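Local coordinates for starch synthase I (Hordeum vulgare, PDB 4HLN), which belongs to the glycosyltransferases and is built from two Rossmann-like domains in the GT-B arrangement, at residues L457-I462 with E483-S488. Numbering follows the deposited sequence.
Sequences LIKMAI and EGWMRS
The backbone O of W485, the residue whose indole spans to helix 455-466, is hydrogen-bonded by the T489 hydroxyl; S488 OG also lies 3.2 Å from W485 O, but G484 O competes for its proton. No hydrogen bond joins 457-462 to 483-488, and the contact is made by the indole. Holding CG of W485 anti to the backbone N (chi1 170°) sends the ring across to helix 455-466. K459 lies over one ring face: its CG sits 4.0 Å from the centroid of the five-membered ring of W485, a CH-pi contact, and its extended chain runs on past the pyrrole, with CE 3.8 Å from W485 CD1. The six-membered ring reaches the backbone, W485 CZ2 standing 3.8 Å from K459 CA. I462 meets the ring edge in plane, CG1 3.7 Å from W485 CH2, while I458 CG2 approaches W485 CH2 obliquely at a looser 4.5 Å. F482 packs against both W485 and K459. The axes of the two short segments, 11.9 Å apart and inclined by 20°, are too widely spaced for close backbone packing, and the indole bridges the interval. These are neighbouring helices of successive beta-alpha-beta crossovers, linking parallel strands 442-446, 471-476 and 497-501 in a Rossmann-like domain.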
ATOM      1  N   LEU A 457      -1.282   8.754  19.682  1.00 65.13           N
ATOM      2  CA  LEU A 457      -1.847   7.694  20.517  1.00 65.99           C
ATOM      3  C   LEU A 457      -0.838   7.230  21.554  1.00 73.92           C
ATOM      4  O   LEU A 457      -1.145   7.107  22.736  1.00 76.51           O
ATOM      5  CB  LEU A 457      -2.234   6.487  19.670  1.00 67.23           C
ATOM      6  CG  LEU A 457      -3.651   6.396  19.103  1.00 79.45           C
ATOM      7  CD1 LEU A 457      -4.679   6.326  20.224  1.00 77.65           C
ATOM      8  CD2 LEU A 457      -3.944   7.549  18.142  1.00 80.07           C
ATOM      9  N   ILE A 458       0.371   6.943  21.092  1.00 75.04           N
ATOM     10  CA  ILE A 458       1.428   6.477  21.969  1.00 64.80           C
ATOM     11  C   ILE A 458       1.720   7.515  23.045  1.00 65.96           C
ATOM     12  O   ILE A 458       1.861   7.177  24.215  1.00 70.51           O
ATOM     13  CB  ILE A 458       2.687   6.150  21.164  1.00 69.52           C
ATOM     14  CG1 ILE A 458       2.488   4.827  20.406  1.00 62.42           C
ATOM     15  CG2 ILE A 458       3.915   6.115  22.072  1.00 69.34           C
ATOM     16  CD1 ILE A 458       3.631   4.469  19.449  1.00 61.37           C
ATOM     17  N   LYS A 459       1.778   8.781  22.642  1.00 71.08           N
ATOM     18  CA  LYS A 459       1.961   9.898  23.568  1.00 72.63           C
ATOM     19  C   LYS A 459       0.940   9.872  24.719  1.00 72.58           C
ATOM     20  O   LYS A 459       1.256  10.229  25.855  1.00 73.95           O
ATOM     21  CB  LYS A 459       1.868  11.217  22.794  1.00 79.81           C
ATOM     22  CG  LYS A 459       2.298  12.462  23.555  1.00 84.82           C
ATOM     23  CD  LYS A 459       2.429  13.644  22.592  1.00 89.82           C
ATOM     24  CE  LYS A 459       3.135  14.835  23.233  1.00 91.10           C
ATOM     25  NZ  LYS A 459       3.650  15.803  22.210  1.00 82.88           N
ATOM     26  N   MET A 460      -0.279   9.434  24.425  1.00 76.03           N
ATOM     27  CA  MET A 460      -1.361   9.458  25.408  1.00 73.55           C
ATOM     28  C   MET A 460      -1.410   8.187  26.247  1.00 75.66           C
ATOM     29  O   MET A 460      -1.806   8.221  27.413  1.00 87.47           O
ATOM     30  CB  MET A 460      -2.724   9.674  24.731  1.00 67.51           C
ATOM     31  CG  MET A 460      -2.792  10.834  23.732  1.00 76.42           C
ATOM     32  SD  MET A 460      -2.348  12.468  24.374  1.00175.08           S
ATOM     33  CE  MET A 460      -2.394  13.465  22.879  1.00133.29           C
ATOM     34  N   ALA A 461      -1.014   7.063  25.659  1.00 65.05           N
ATOM     35  CA  ALA A 461      -1.106   5.786  26.361  1.00 66.46           C
ATOM     36  C   ALA A 461       0.101   5.510  27.252  1.00 71.18           C
ATOM     37  O   ALA A 461       0.011   4.735  28.202  1.00 74.91           O
ATOM     38  CB  ALA A 461      -1.307   4.655  25.385  1.00 64.81           C
ATOM     39  N   ILE A 462       1.227   6.143  26.945  1.00 72.63           N
ATOM     40  CA  ILE A 462       2.464   5.891  27.684  1.00 76.18           C
ATOM     41  C   ILE A 462       2.267   5.901  29.201  1.00 78.54           C
ATOM     42  O   ILE A 462       2.573   4.919  29.875  1.00 82.99           O
ATOM     43  CB  ILE A 462       3.584   6.883  27.289  1.00 74.81           C
ATOM     44  CG1 ILE A 462       4.304   6.394  26.038  1.00 73.49           C
ATOM     45  CG2 ILE A 462       4.595   7.026  28.411  1.00 77.07           C
ATOM     46  CD1 ILE A 462       5.092   5.120  26.259  1.00 71.31           C
ATOM     47  N   GLU A 483      10.129  14.576  19.412  1.00 61.46           N
ATOM     48  CA  GLU A 483      11.464  14.143  19.773  1.00 63.52           C
ATOM     49  C   GLU A 483      11.784  14.625  21.173  1.00 75.37           C
ATOM     50  O   GLU A 483      12.293  13.864  22.008  1.00 74.45           O
ATOM     51  CB  GLU A 483      12.491  14.691  18.782  1.00 63.57           C
ATOM     52  CG  GLU A 483      12.379  14.089  17.385  1.00 69.31           C
ATOM     53  CD  GLU A 483      13.403  14.664  16.416  1.00 82.47           C
ATOM     54  OE1 GLU A 483      14.300  15.414  16.869  1.00 83.78           O
ATOM     55  OE2 GLU A 483      13.309  14.364  15.205  1.00 86.19           O
ATOM     56  N   GLY A 484      11.477  15.895  21.428  1.00 76.47           N
ATOM     57  CA  GLY A 484      11.717  16.484  22.733  1.00 70.40           C
ATOM     58  C   GLY A 484      10.955  15.715  23.786  1.00 64.19           C
ATOM     59  O   GLY A 484      11.410  15.551  24.926  1.00 62.39           O
ATOM     60  N   TRP A 485       9.784  15.227  23.388  1.00 57.88           N
ATOM     61  CA  TRP A 485       8.911  14.516  24.304  1.00 61.80           C
ATOM     62  C   TRP A 485       9.469  13.135  24.610  1.00 63.26           C
ATOM     63  O   TRP A 485       9.384  12.646  25.736  1.00 62.92           O
ATOM     64  CB  TRP A 485       7.506  14.403  23.725  1.00 60.89           C
ATOM     65  CG  TRP A 485       6.664  13.487  24.520  1.00 69.40           C
ATOM     66  CD1 TRP A 485       5.904  13.810  25.598  1.00 70.15           C
ATOM     67  CD2 TRP A 485       6.509  12.078  24.324  1.00 65.25           C
ATOM     68  NE1 TRP A 485       5.269  12.692  26.084  1.00 67.25           N
ATOM     69  CE2 TRP A 485       5.623  11.614  25.319  1.00 64.69           C
ATOM     70  CE3 TRP A 485       7.025  11.167  23.401  1.00 61.06           C
ATOM     71  CZ2 TRP A 485       5.241  10.276  25.419  1.00 65.22           C
ATOM     72  CZ3 TRP A 485       6.642   9.834  23.499  1.00 60.84           C
ATOM     73  CH2 TRP A 485       5.762   9.402  24.503  1.00 61.95           C
ATOM     74  N   MET A 486      10.042  12.501  23.597  1.00 62.04           N
ATOM     75  CA  MET A 486      10.741  11.243  23.822  1.00 67.45           C
ATOM     76  C   MET A 486      11.779  11.398  24.933  1.00 71.30           C
ATOM     77  O   MET A 486      11.847  10.570  25.847  1.00 69.89           O
ATOM     78  CB  MET A 486      11.390  10.747  22.528  1.00 64.25           C
ATOM     79  CG  MET A 486      10.384  10.275  21.490  1.00 59.06           C
ATOM     80  SD  MET A 486      11.089   9.920  19.872  1.00 86.46           S
ATOM     81  CE  MET A 486      12.131   8.504  20.230  1.00 79.89           C
ATOM     82  N   ARG A 487      12.570  12.467  24.865  1.00 69.29           N
ATOM     83  CA  ARG A 487      13.625  12.691  25.858  1.00 65.25           C
ATOM     84  C   ARG A 487      13.099  12.837  27.291  1.00 67.20           C
ATOM     85  O   ARG A 487      13.637  12.234  28.219  1.00 76.01           O
ATOM     86  CB  ARG A 487      14.504  13.881  25.467  1.00 57.34           C
ATOM     87  CG  ARG A 487      15.202  13.706  24.120  1.00 70.38           C
ATOM     88  CD  ARG A 487      16.094  14.897  23.773  1.00 86.52           C
ATOM     89  NE  ARG A 487      15.331  16.023  23.235  1.00108.03           N
ATOM     90  CZ  ARG A 487      15.189  16.280  21.936  1.00115.01           C
ATOM     91  NH1 ARG A 487      15.765  15.489  21.035  1.00111.00           N
ATOM     92  NH2 ARG A 487      14.474  17.327  21.535  1.00115.05           N
ATOM     93  N   SER A 488      12.046  13.622  27.470  1.00 67.68           N
ATOM     94  CA  SER A 488      11.516  13.863  28.811  1.00 78.21           C
ATOM     95  C   SER A 488      10.860  12.619  29.392  1.00 74.78           C
ATOM     96  O   SER A 488      10.924  12.367  30.598  1.00 68.43           O
ATOM     97  CB  SER A 488      10.524  15.033  28.799  1.00 78.07           C
ATOM     98  OG  SER A 488       9.951  15.207  27.511  1.00 82.64           O
TER